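Local coordinates for Lin0012 protein (Listeria innocua, PDB 3K17), which probably phosphorylates phosphomevalonate with ATP in the mevalonate pathway to isopentenyl diphosphate, as a member of the GHMP kinase family, at residues A[52-57]-A[101-106]; A[212-217]-A[327-332]; A[159-164]-A[176-181]; A[204-209]-A[261-266]. One frame throughout, in Å; residues are numbered along the deposited sequence.

Contact 1: residues A[52-57]-A[101-106]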
# COMPACT_ATOMS: atom_id res chain seq x y z
N TRP A 52 -9.76 -26.65 12.93
CA TRP A 52 -9.98 -27.16 11.59
C TRP A 52 -11.42 -26.84 11.22
O TRP A 52 -12.33 -27.09 12.02
CB TRP A 52 -9.83 -28.69 11.53
CG TRP A 52 -8.52 -29.24 11.98
CD1 TRP A 52 -7.99 -29.19 13.24
CD2 TRP A 52 -7.60 -30.00 11.18
NE1 TRP A 52 -6.80 -29.88 13.28
CE2 TRP A 52 -6.54 -30.39 12.03
CE3 TRP A 52 -7.57 -30.40 9.84
CZ2 TRP A 52 -5.46 -31.16 11.57
CZ3 TRP A 52 -6.50 -31.16 9.39
CH2 TRP A 52 -5.46 -31.53 10.25
N ILE A 53 -11.64 -26.29 10.03
CA ILE A 53 -13.00 -26.02 9.58
C ILE A 53 -13.15 -26.59 8.18
O ILE A 53 -12.15 -26.81 7.48
CB ILE A 53 -13.35 -24.51 9.59
CG1 ILE A 53 -12.43 -23.72 8.65
CG2 ILE A 53 -13.24 -23.99 11.01
CD1 ILE A 53 -12.90 -22.30 8.44
N PRO A 54 -14.39 -26.87 7.76
CA PRO A 54 -14.63 -27.44 6.43
C PRO A 54 -13.98 -26.73 5.25
O PRO A 54 -13.48 -27.38 4.34
CB PRO A 54 -16.16 -27.44 6.32
CG PRO A 54 -16.60 -27.55 7.77
CD PRO A 54 -15.66 -26.60 8.45
N HIS A 55 -13.99 -25.41 5.26
CA HIS A 55 -13.43 -24.70 4.12
C HIS A 55 -11.94 -24.93 3.87
O HIS A 55 -11.50 -24.95 2.71
CB HIS A 55 -13.70 -23.20 4.25
CG HIS A 55 -13.38 -22.43 3.01
ND1 HIS A 55 -12.09 -22.10 2.63
CD2 HIS A 55 -14.18 -21.96 2.02
CE1 HIS A 55 -12.12 -21.47 1.47
NE2 HIS A 55 -13.37 -21.38 1.08
N TYR A 56 -11.15 -25.12 4.92
CA TYR A 56 -9.71 -25.31 4.74
C TYR A 56 -9.23 -26.73 4.97
O TYR A 56 -9.76 -27.45 5.81
CB TYR A 56 -8.95 -24.36 5.65
CG TYR A 56 -9.18 -22.90 5.33
CD1 TYR A 56 -8.58 -22.32 4.21
CD2 TYR A 56 -10.01 -22.11 6.13
CE1 TYR A 56 -8.80 -20.98 3.90
CE2 TYR A 56 -10.23 -20.77 5.83
CZ TYR A 56 -9.62 -20.21 4.72
OH TYR A 56 -9.82 -18.89 4.43
N GLU A 57 -8.22 -27.14 4.21
CA GLU A 57 -7.67 -28.48 4.36
C GLU A 57 -6.76 -28.57 5.58
O GLU A 57 -6.63 -29.62 6.21
CB GLU A 57 -6.85 -28.86 3.12
CG GLU A 57 -6.33 -30.28 3.16
CD GLU A 57 -5.08 -30.47 2.33
OE1 GLU A 57 -5.04 -29.98 1.18
OE2 GLU A 57 -4.12 -31.12 2.83
N MSE A 101 -9.74 -28.48 17.92
CA MSE A 101 -11.15 -28.44 17.58
C MSE A 101 -11.34 -28.69 16.09
O MSE A 101 -10.71 -28.03 15.26
CB MSE A 101 -11.77 -27.09 17.95
CG MSE A 101 -11.86 -26.82 19.46
SE MSE A 101 -12.68 -25.11 19.85
CE MSE A 101 -11.10 -23.99 19.74
N VAL A 102 -12.22 -29.63 15.77
CA VAL A 102 -12.50 -29.99 14.39
C VAL A 102 -13.98 -29.82 14.09
O VAL A 102 -14.83 -30.45 14.71
CB VAL A 102 -12.13 -31.47 14.11
CG1 VAL A 102 -12.54 -31.85 12.69
CG2 VAL A 102 -10.63 -31.66 14.31
N ILE A 103 -14.28 -28.95 13.12
CA ILE A 103 -15.66 -28.70 12.74
C ILE A 103 -16.03 -29.39 11.43
O ILE A 103 -15.32 -29.26 10.43
CB ILE A 103 -15.93 -27.19 12.60
CG1 ILE A 103 -15.71 -26.50 13.95
CG2 ILE A 103 -17.36 -26.96 12.08
CD1 ILE A 103 -15.97 -25.00 13.94
N GLU A 104 -17.13 -30.13 11.45
CA GLU A 104 -17.64 -30.82 10.27
C GLU A 104 -19.04 -30.28 10.04
O GLU A 104 -19.64 -29.73 10.97
CB GLU A 104 -17.73 -32.33 10.52
CG GLU A 104 -16.41 -33.03 10.82
CD GLU A 104 -16.63 -34.44 11.35
OE1 GLU A 104 -17.15 -34.59 12.49
OE2 GLU A 104 -16.28 -35.41 10.64
N THR A 105 -19.57 -30.43 8.84
CA THR A 105 -20.91 -29.92 8.55
C THR A 105 -21.81 -30.83 7.72
O THR A 105 -21.34 -31.62 6.90
CB THR A 105 -20.83 -28.57 7.83
OG1 THR A 105 -22.15 -28.13 7.50
CG2 THR A 105 -20.00 -28.70 6.54
N GLU A 106 -23.12 -30.70 7.94
CA GLU A 106 -24.15 -31.44 7.21
C GLU A 106 -25.09 -30.37 6.66
O GLU A 106 -26.16 -30.67 6.15
CB GLU A 106 -24.97 -32.35 8.14
CG GLU A 106 -24.17 -33.23 9.10
CD GLU A 106 -25.09 -34.13 9.95
OE1 GLU A 106 -26.18 -33.68 10.37
OE2 GLU A 106 -24.70 -35.29 10.22
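The indole of Trp52 meets Val102 obliquely, neither squarely over its face nor at its edge: CG2 of Val102 lies 3.8 Å from CD1 of Trp52 and 30° off the normal of the five-membered ring, an off-centre CH-pi contact. At the ring's edge, near its plane, sits the carbonyl O of Met101, a selenomethionine. The indole NE1 turns to Glu50. With CG anti to the carbonyl carbon (chi1 -58°), the ring starts beside its own backbone N, the atom that donates to Met101 O at 2.9 Å. Trp52 O in turn accepts from Ile103 N, also at 2.9 Å. Both bonds of Trp52 thus straddle Val102, the pattern of a parallel bridge, in which strand 50-52 joins strand 99-105. The two side chains lie next to each other on one sheet face and point the same way.

Past Trp52 the pairing stops at a type I turn from Ile53 to Tyr56. Pro54, which has no N-H to offer, brings its ring against the strand: CD is 3.3 Å from Ile103 O, and CG is 3.8 Å from CG2 of Thr105. On the buried side, CG2 of Ile53 lies 4.1 Å from CD1 of Ile103, beside helix 76-91, whose Thr78 touches both. The polar grip is therefore confined to one residue's amide and carbonyl, while beyond it the turn meets the strand through van der Waals contacts, with no hydrogen bond between them.

Contact 2: residues A[212-217]-A[327-332]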
# COMPACT_ATOMS: atom_id res chain seq x y z
N VAL A 212 -48.76 -29.28 15.07
CA VAL A 212 -49.16 -30.62 14.67
C VAL A 212 -49.06 -30.80 13.15
O VAL A 212 -48.66 -31.86 12.68
CB VAL A 212 -50.60 -30.96 15.15
CG1 VAL A 212 -51.03 -32.33 14.61
CG2 VAL A 212 -50.66 -30.97 16.68
N PRO A 213 -49.45 -29.77 12.37
CA PRO A 213 -49.38 -29.89 10.91
C PRO A 213 -47.96 -30.28 10.47
O PRO A 213 -46.99 -29.73 10.98
CB PRO A 213 -49.75 -28.48 10.43
CG PRO A 213 -50.67 -27.99 11.51
CD PRO A 213 -49.97 -28.45 12.77
N THR A 214 -47.86 -31.22 9.55
CA THR A 214 -46.55 -31.67 9.06
C THR A 214 -45.75 -30.51 8.46
O THR A 214 -46.27 -29.74 7.65
CB THR A 214 -46.69 -32.77 7.97
OG1 THR A 214 -47.39 -33.90 8.51
CG2 THR A 214 -45.31 -33.24 7.49
N PHE A 215 -44.49 -30.40 8.86
CA PHE A 215 -43.61 -29.34 8.36
C PHE A 215 -42.72 -29.91 7.24
O PHE A 215 -42.02 -30.90 7.44
CB PHE A 215 -42.73 -28.82 9.49
CG PHE A 215 -41.94 -27.59 9.15
CD1 PHE A 215 -42.58 -26.38 8.90
CD2 PHE A 215 -40.54 -27.62 9.14
CE1 PHE A 215 -41.85 -25.22 8.65
CE2 PHE A 215 -39.80 -26.47 8.90
CZ PHE A 215 -40.45 -25.27 8.66
N SER A 216 -42.75 -29.28 6.07
CA SER A 216 -41.94 -29.74 4.95
C SER A 216 -40.87 -28.73 4.56
O SER A 216 -41.12 -27.52 4.53
CB SER A 216 -42.84 -30.04 3.74
OG SER A 216 -43.70 -31.13 4.01
N VAL A 217 -39.67 -29.22 4.26
CA VAL A 217 -38.55 -28.36 3.86
C VAL A 217 -38.11 -28.68 2.44
O VAL A 217 -37.85 -29.84 2.11
CB VAL A 217 -37.34 -28.54 4.82
CG1 VAL A 217 -36.20 -27.59 4.42
CG2 VAL A 217 -37.77 -28.27 6.26
N LYS A 327 -51.94 -30.31 6.00
CA LYS A 327 -52.98 -30.92 6.82
C LYS A 327 -52.69 -32.33 7.30
O LYS A 327 -53.01 -32.68 8.44
CB LYS A 327 -54.31 -30.94 6.08
CG LYS A 327 -55.18 -29.73 6.30
CD LYS A 327 -54.70 -28.52 5.53
CE LYS A 327 -55.68 -27.37 5.71
NZ LYS A 327 -57.05 -27.78 5.31
N THR A 328 -52.09 -33.15 6.44
CA THR A 328 -51.79 -34.53 6.81
C THR A 328 -50.46 -34.96 6.22
O THR A 328 -49.92 -34.28 5.35
CB THR A 328 -52.87 -35.50 6.28
OG1 THR A 328 -52.85 -35.50 4.85
CG2 THR A 328 -54.25 -35.09 6.76
N LYS A 329 -49.95 -36.10 6.69
CA LYS A 329 -48.70 -36.63 6.18
C LYS A 329 -48.90 -36.93 4.69
O LYS A 329 -48.05 -36.61 3.86
CB LYS A 329 -48.33 -37.94 6.89
CG LYS A 329 -48.06 -37.83 8.38
CD LYS A 329 -47.70 -39.20 8.94
CE LYS A 329 -47.60 -39.20 10.46
NZ LYS A 329 -46.48 -38.35 10.97
N GLU A 330 -50.04 -37.54 4.38
CA GLU A 330 -50.36 -37.89 3.00
C GLU A 330 -50.34 -36.68 2.09
O GLU A 330 -49.83 -36.74 0.97
CB GLU A 330 -51.74 -38.56 2.92
CG GLU A 330 -51.83 -39.94 3.57
CD GLU A 330 -51.46 -39.94 5.05
OE1 GLU A 330 -51.87 -39.00 5.78
OE2 GLU A 330 -50.77 -40.88 5.50
N LEU A 331 -50.89 -35.56 2.56
CA LEU A 331 -50.91 -34.35 1.76
C LEU A 331 -49.50 -33.77 1.65
O LEU A 331 -49.15 -33.13 0.66
CB LEU A 331 -51.86 -33.32 2.38
CG LEU A 331 -53.34 -33.70 2.25
CD1 LEU A 331 -54.21 -32.80 3.14
CD2 LEU A 331 -53.75 -33.57 0.78
N ALA A 332 -48.70 -34.01 2.68
CA ALA A 332 -47.33 -33.53 2.71
C ALA A 332 -46.53 -34.29 1.66
O ALA A 332 -45.73 -33.71 0.93
CB ALA A 332 -46.72 -33.76 4.10
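Thr214 and Ser216 on strand 214-219 pack against the first turn of helix 329-341, a small contact without hydrogen bonds across it that sets the start of a helix on one face of the four-stranded antiparallel sheet. The summed buried surface is 181 Å², and the nearest backbone pair, the CA atoms of Thr214 and Lys329, is 6.1 Å apart. Ala332 points its CB toward the strand and carries the apolar part: it lies 3.7 Å from CG2 of Thr214 and 4.0 Å from OG of Ser216, so one methyl meets two residues of the same sheet face. In Thr214, CG2 is anti to the backbone N and OG1 anti to the carbonyl carbon (chi1 -60°). This division sends the methyl to Ala332 and the hydroxyl to the start of the helix, where OG1 is 3.8 Å from CA of Lys329.

Thr328 is the N-cap of this helix. Its OG1 accepts from Leu331 N at 3.0 Å, with an N-H...O angle of 155°, and Thr328 O accepts from Ala332 N at 2.9 Å, the regular helical bond of that turn. The helix follows strand 321-326, the neighbour of strand 214-219, after two residues, in the C-terminal region of this GHMP kinase. Backbone bonds from Thr214 to Ser326 and from Ser216 to Ala324 tie the two strands, while Phe215 turns away from the helix toward Phe349 and Trp172.

Contact 3: residues A[159-164]-A[176-181]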
# COMPACT_ATOMS: atom_id res chain seq x y z
N GLY A 159 -27.86 -8.21 10.77
CA GLY A 159 -28.60 -9.40 11.13
C GLY A 159 -29.20 -9.28 12.53
O GLY A 159 -28.73 -8.50 13.36
N SER A 160 -30.24 -10.07 12.79
CA SER A 160 -30.94 -10.05 14.07
C SER A 160 -30.38 -10.99 15.11
O SER A 160 -30.67 -10.84 16.30
CB SER A 160 -32.41 -10.42 13.85
OG SER A 160 -32.50 -11.78 13.46
N CYS A 161 -29.59 -11.97 14.67
CA CYS A 161 -29.04 -12.98 15.56
C CYS A 161 -30.13 -13.99 15.95
O CYS A 161 -29.96 -14.76 16.88
CB CYS A 161 -28.41 -12.36 16.80
SG CYS A 161 -26.80 -11.60 16.45
N GLY A 162 -31.25 -13.96 15.23
CA GLY A 162 -32.32 -14.91 15.49
C GLY A 162 -31.79 -16.29 15.10
O GLY A 162 -32.19 -17.31 15.68
N ASP A 163 -30.89 -16.32 14.12
CA ASP A 163 -30.30 -17.57 13.68
C ASP A 163 -29.42 -18.12 14.81
O ASP A 163 -29.42 -19.31 15.07
CB ASP A 163 -29.48 -17.40 12.39
CG ASP A 163 -28.52 -16.22 12.44
OD1 ASP A 163 -28.47 -15.48 13.44
OD2 ASP A 163 -27.80 -16.04 11.44
N ILE A 164 -28.69 -17.23 15.46
CA ILE A 164 -27.84 -17.62 16.58
C ILE A 164 -28.74 -18.24 17.68
O ILE A 164 -28.41 -19.28 18.25
CB ILE A 164 -27.10 -16.39 17.18
CG1 ILE A 164 -26.00 -15.92 16.22
CG2 ILE A 164 -26.53 -16.72 18.54
CD1 ILE A 164 -24.88 -16.93 16.01
N THR A 176 -37.22 -12.52 19.87
CA THR A 176 -37.45 -11.09 19.84
C THR A 176 -36.11 -10.37 19.94
O THR A 176 -35.43 -10.40 20.98
CB THR A 176 -38.37 -10.64 20.98
OG1 THR A 176 -39.62 -11.32 20.87
CG2 THR A 176 -38.60 -9.13 20.92
N THR A 177 -35.74 -9.71 18.85
CA THR A 177 -34.48 -9.01 18.71
C THR A 177 -34.17 -7.99 19.81
O THR A 177 -34.99 -7.15 20.14
CB THR A 177 -34.42 -8.30 17.35
OG1 THR A 177 -34.82 -9.22 16.32
CG2 THR A 177 -33.00 -7.80 17.06
N PHE A 178 -32.95 -8.08 20.34
CA PHE A 178 -32.49 -7.17 21.38
C PHE A 178 -32.31 -5.78 20.78
O PHE A 178 -32.37 -5.61 19.56
CB PHE A 178 -31.17 -7.68 21.96
CG PHE A 178 -30.08 -7.87 20.92
CD1 PHE A 178 -29.36 -6.79 20.43
CD2 PHE A 178 -29.79 -9.14 20.43
CE1 PHE A 178 -28.35 -6.97 19.47
CE2 PHE A 178 -28.79 -9.34 19.47
CZ PHE A 178 -28.07 -8.25 18.99
N ASP A 179 -32.09 -4.79 21.64
CA ASP A 179 -31.91 -3.42 21.19
C ASP A 179 -30.54 -3.28 20.52
O ASP A 179 -29.53 -3.09 21.18
CB ASP A 179 -32.00 -2.46 22.37
CG ASP A 179 -32.12 -1.01 21.94
OD1 ASP A 179 -31.49 -0.64 20.93
OD2 ASP A 179 -32.84 -0.25 22.62
N GLN A 180 -30.55 -3.38 19.19
CA GLN A 180 -29.35 -3.31 18.37
C GLN A 180 -28.46 -2.09 18.61
O GLN A 180 -27.25 -2.23 18.82
CB GLN A 180 -29.75 -3.34 16.89
CG GLN A 180 -30.47 -4.62 16.47
CD GLN A 180 -29.56 -5.59 15.75
OE1 GLN A 180 -28.46 -5.88 16.20
NE2 GLN A 180 -30.01 -6.11 14.61
N GLU A 181 -29.07 -0.91 18.57
CA GLU A 181 -28.35 0.33 18.77
C GLU A 181 -27.76 0.38 20.18
O GLU A 181 -26.65 0.87 20.39
CB GLU A 181 -29.30 1.51 18.55
CG GLU A 181 -28.63 2.75 18.02
CD GLU A 181 -29.60 3.91 17.86
OE1 GLU A 181 -30.20 4.32 18.88
OE2 GLU A 181 -29.76 4.40 16.72
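The backbones of Ser160 and Thr177 come within 5.9 Å at their CA atoms, where the turn leading into helix 162-169 faces the loop that leads into helix 180-187. The turn is an ST turn: OG of Ser160 accepts from Gly162 N at 3.1 Å, just before the helix whose N-cap is Cys161. It lies in the GHMP kinase fold beside the large mixed sheet. Ser160 OG sits between its backbone N and carbonyl carbon, which brings it to Gly162 N, and the serine's CB meets OG1 of Thr177 at 3.7 Å. That hydroxyl is itself hydrogen-bonded to Val23 O, so its approach to Ser160 is packing alone.

Phe178 reaches the turn with the CE2 corner of its ring. CB of Cys161 lies 4.0 Å from CE2, at the ring's edge and near its plane. The sulfur is also edge-on, SG standing 5.5 Å from the ring centroid and 84° off the normal, a sulfur-aromatic contact at the rim. Leu153 of helix 141-156 and Trp200, edge-to-face, add to the surroundings of this ring, and Ser160 O is bonded to the hydroxyl of Tyr175.

Gln180, in the first turn of its helix, supplies the polar link. Its amide nitrogen bonds Val24 O as well as Gly159 O, whereas its OE1 is buried with no partner in the model. NE2 donates to Gly159 O at 3.0 Å with an N-H...O angle of 161°, the acceptor lying near the amide plane of Gln180 but the nitrogen standing 45° out of the plane of the glycine carbonyl.

Contact 4: residues A[204-209]-A[261-266]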
# COMPACT_ATOMS: atom_id res chain seq x y z
N GLN A 204 -35.76 -11.44 23.95
CA GLN A 204 -36.60 -12.49 24.49
C GLN A 204 -36.52 -13.71 23.59
O GLN A 204 -36.65 -13.61 22.37
CB GLN A 204 -38.06 -12.06 24.63
CG GLN A 204 -38.85 -13.03 25.51
CD GLN A 204 -40.34 -12.72 25.58
OE1 GLN A 204 -40.74 -11.59 25.89
NE2 GLN A 204 -41.17 -13.72 25.32
N ILE A 205 -36.29 -14.86 24.20
CA ILE A 205 -36.20 -16.11 23.47
C ILE A 205 -37.17 -17.08 24.12
O ILE A 205 -36.91 -17.61 25.19
CB ILE A 205 -34.77 -16.66 23.51
CG1 ILE A 205 -33.78 -15.57 23.06
CG2 ILE A 205 -34.66 -17.88 22.62
CD1 ILE A 205 -32.32 -16.00 23.10
N GLU A 206 -38.30 -17.30 23.47
CA GLU A 206 -39.33 -18.18 23.99
C GLU A 206 -39.41 -19.53 23.30
O GLU A 206 -39.54 -19.61 22.08
CB GLU A 206 -40.70 -17.51 23.87
CG GLU A 206 -41.83 -18.33 24.47
CD GLU A 206 -43.20 -17.77 24.16
OE1 GLU A 206 -43.29 -16.61 23.71
OE2 GLU A 206 -44.20 -18.49 24.37
N THR A 207 -39.33 -20.59 24.10
CA THR A 207 -39.44 -21.94 23.57
C THR A 207 -40.91 -22.18 23.22
O THR A 207 -41.79 -21.88 24.03
CB THR A 207 -38.97 -22.98 24.60
OG1 THR A 207 -37.55 -22.88 24.77
CG2 THR A 207 -39.33 -24.39 24.15
N LEU A 208 -41.16 -22.70 22.03
CA LEU A 208 -42.52 -22.97 21.56
C LEU A 208 -42.78 -24.46 21.36
O LEU A 208 -41.86 -25.28 21.34
CB LEU A 208 -42.78 -22.25 20.24
CG LEU A 208 -42.74 -20.73 20.23
CD1 LEU A 208 -42.84 -20.23 18.79
CD2 LEU A 208 -43.88 -20.18 21.07
N GLU A 209 -44.06 -24.79 21.21
CA GLU A 209 -44.48 -26.16 20.98
C GLU A 209 -44.57 -26.39 19.48
O GLU A 209 -45.10 -25.55 18.75
CB GLU A 209 -45.86 -26.42 21.61
CG GLU A 209 -45.89 -26.34 23.13
CD GLU A 209 -45.87 -27.71 23.79
OE1 GLU A 209 -46.84 -28.49 23.57
OE2 GLU A 209 -44.90 -28.01 24.53
N ALA A 261 -51.44 -18.71 17.43
CA ALA A 261 -51.65 -20.01 16.79
C ALA A 261 -50.80 -21.10 17.43
O ALA A 261 -51.26 -22.23 17.62
CB ALA A 261 -51.34 -19.91 15.30
N PHE A 262 -49.56 -20.76 17.76
CA PHE A 262 -48.65 -21.71 18.40
C PHE A 262 -49.13 -22.03 19.81
O PHE A 262 -49.28 -23.19 20.18
CB PHE A 262 -47.23 -21.13 18.45
CG PHE A 262 -46.33 -21.61 17.34
CD1 PHE A 262 -45.46 -22.68 17.54
CD2 PHE A 262 -46.34 -20.98 16.09
CE1 PHE A 262 -44.61 -23.11 16.52
CE2 PHE A 262 -45.50 -21.41 15.06
CZ PHE A 262 -44.63 -22.48 15.28
N HIS A 263 -49.36 -20.98 20.59
CA HIS A 263 -49.82 -21.14 21.97
C HIS A 263 -51.11 -21.95 22.06
O HIS A 263 -51.24 -22.83 22.92
CB HIS A 263 -50.05 -19.76 22.60
CG HIS A 263 -48.79 -19.04 22.97
ND1 HIS A 263 -48.76 -17.69 23.25
CD2 HIS A 263 -47.52 -19.49 23.13
CE1 HIS A 263 -47.53 -17.34 23.57
NE2 HIS A 263 -46.76 -18.41 23.51
N THR A 264 -52.04 -21.68 21.15
CA THR A 264 -53.33 -22.38 21.18
C THR A 264 -53.46 -23.54 20.21
O THR A 264 -54.52 -24.17 20.14
CB THR A 264 -54.48 -21.39 20.94
OG1 THR A 264 -54.38 -20.82 19.63
CG2 THR A 264 -54.44 -20.27 21.96
N LYS A 265 -52.39 -23.84 19.48
CA LYS A 265 -52.42 -24.94 18.52
C LYS A 265 -53.55 -24.75 17.52
O LYS A 265 -54.24 -25.69 17.16
CB LYS A 265 -52.59 -26.28 19.24
CG LYS A 265 -51.56 -26.52 20.33
CD LYS A 265 -51.72 -27.90 20.95
CE LYS A 265 -50.78 -28.09 22.13
NZ LYS A 265 -49.34 -27.89 21.77
N ASP A 266 -53.74 -23.51 17.09
CA ASP A 266 -54.79 -23.17 16.14
C ASP A 266 -54.25 -23.38 14.72
O ASP A 266 -53.71 -22.46 14.11
CB ASP A 266 -55.21 -21.72 16.33
CG ASP A 266 -56.44 -21.35 15.52
OD1 ASP A 266 -56.56 -21.81 14.37
OD2 ASP A 266 -57.29 -20.59 16.04
O HOH W 1 -47.84 -25.25 18.71
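Strand 204-208, paired with strand 172-176 in the large mixed sheet, meets the C-terminal end of helix 241-264, which closes in a Schellman motif with Lys265 at positive phi. Two polar contacts, one apolar contact and a water span the junction. Glu206 and His263 reach toward each other tip to tip: NE2 of His263 donates to OE2 of Glu206 at 2.7 Å, nearly straight at 169°. The nitrogen meets the syn lone pair of OE2, and the oxygen lies close to the imidazole plane. Glu206 gets there with CG anti to the backbone N (chi1 -177°) and an extended chain beyond it.

Leu208 crosses Phe262 at about a right angle and lays CD1 over one face of the ring, 4.0 Å from the centroid and displaced toward the rim. Glu209 O comes to the ring's edge, 3.1 Å from CD1 of Phe262. Ile31 of strand 29-35 touches both Leu208 and Phe262.

The same carbonyl O of Glu209 accepts from a water that also donates to Phe262 O, bridging the two backbones. Further out, NZ of Lys265 forms a salt bridge with OE1 of Glu209 at 3.1 Å, in which OE1 uses its anti lone pair. A hydrogen bond and a salt bridge thus join the segments beside the Leu208-Phe262 contact; the carboxylate at NE2 would tend to favour a protonated imidazole, and the nearby helix C-terminus could act in the same sense.

In the fold
Contacts 1 and 4 both reach the large mixed sheet, but their centres are 34 Å apart, on opposite sides of the chain's centre. Contact 1 joins its strands 50-52 and 99-105; contact 3 sits where strand 172-176 leaves it and the start of helix 162-169 comes close. Contact 3 closes before contact 4 opens, and the two touch: Thr176 N lies 2.8 Å from Gln204 O, a probable hydrogen bond. Strands 204-208 and 214-219 follow each other in the chain, and the segments of contacts 2 and 4, centres 18 Å apart, alternate along it. Contact 4 ties the mixed sheet to helix 241-264, whereas contact 2 packs a helix on its own four-stranded sheet.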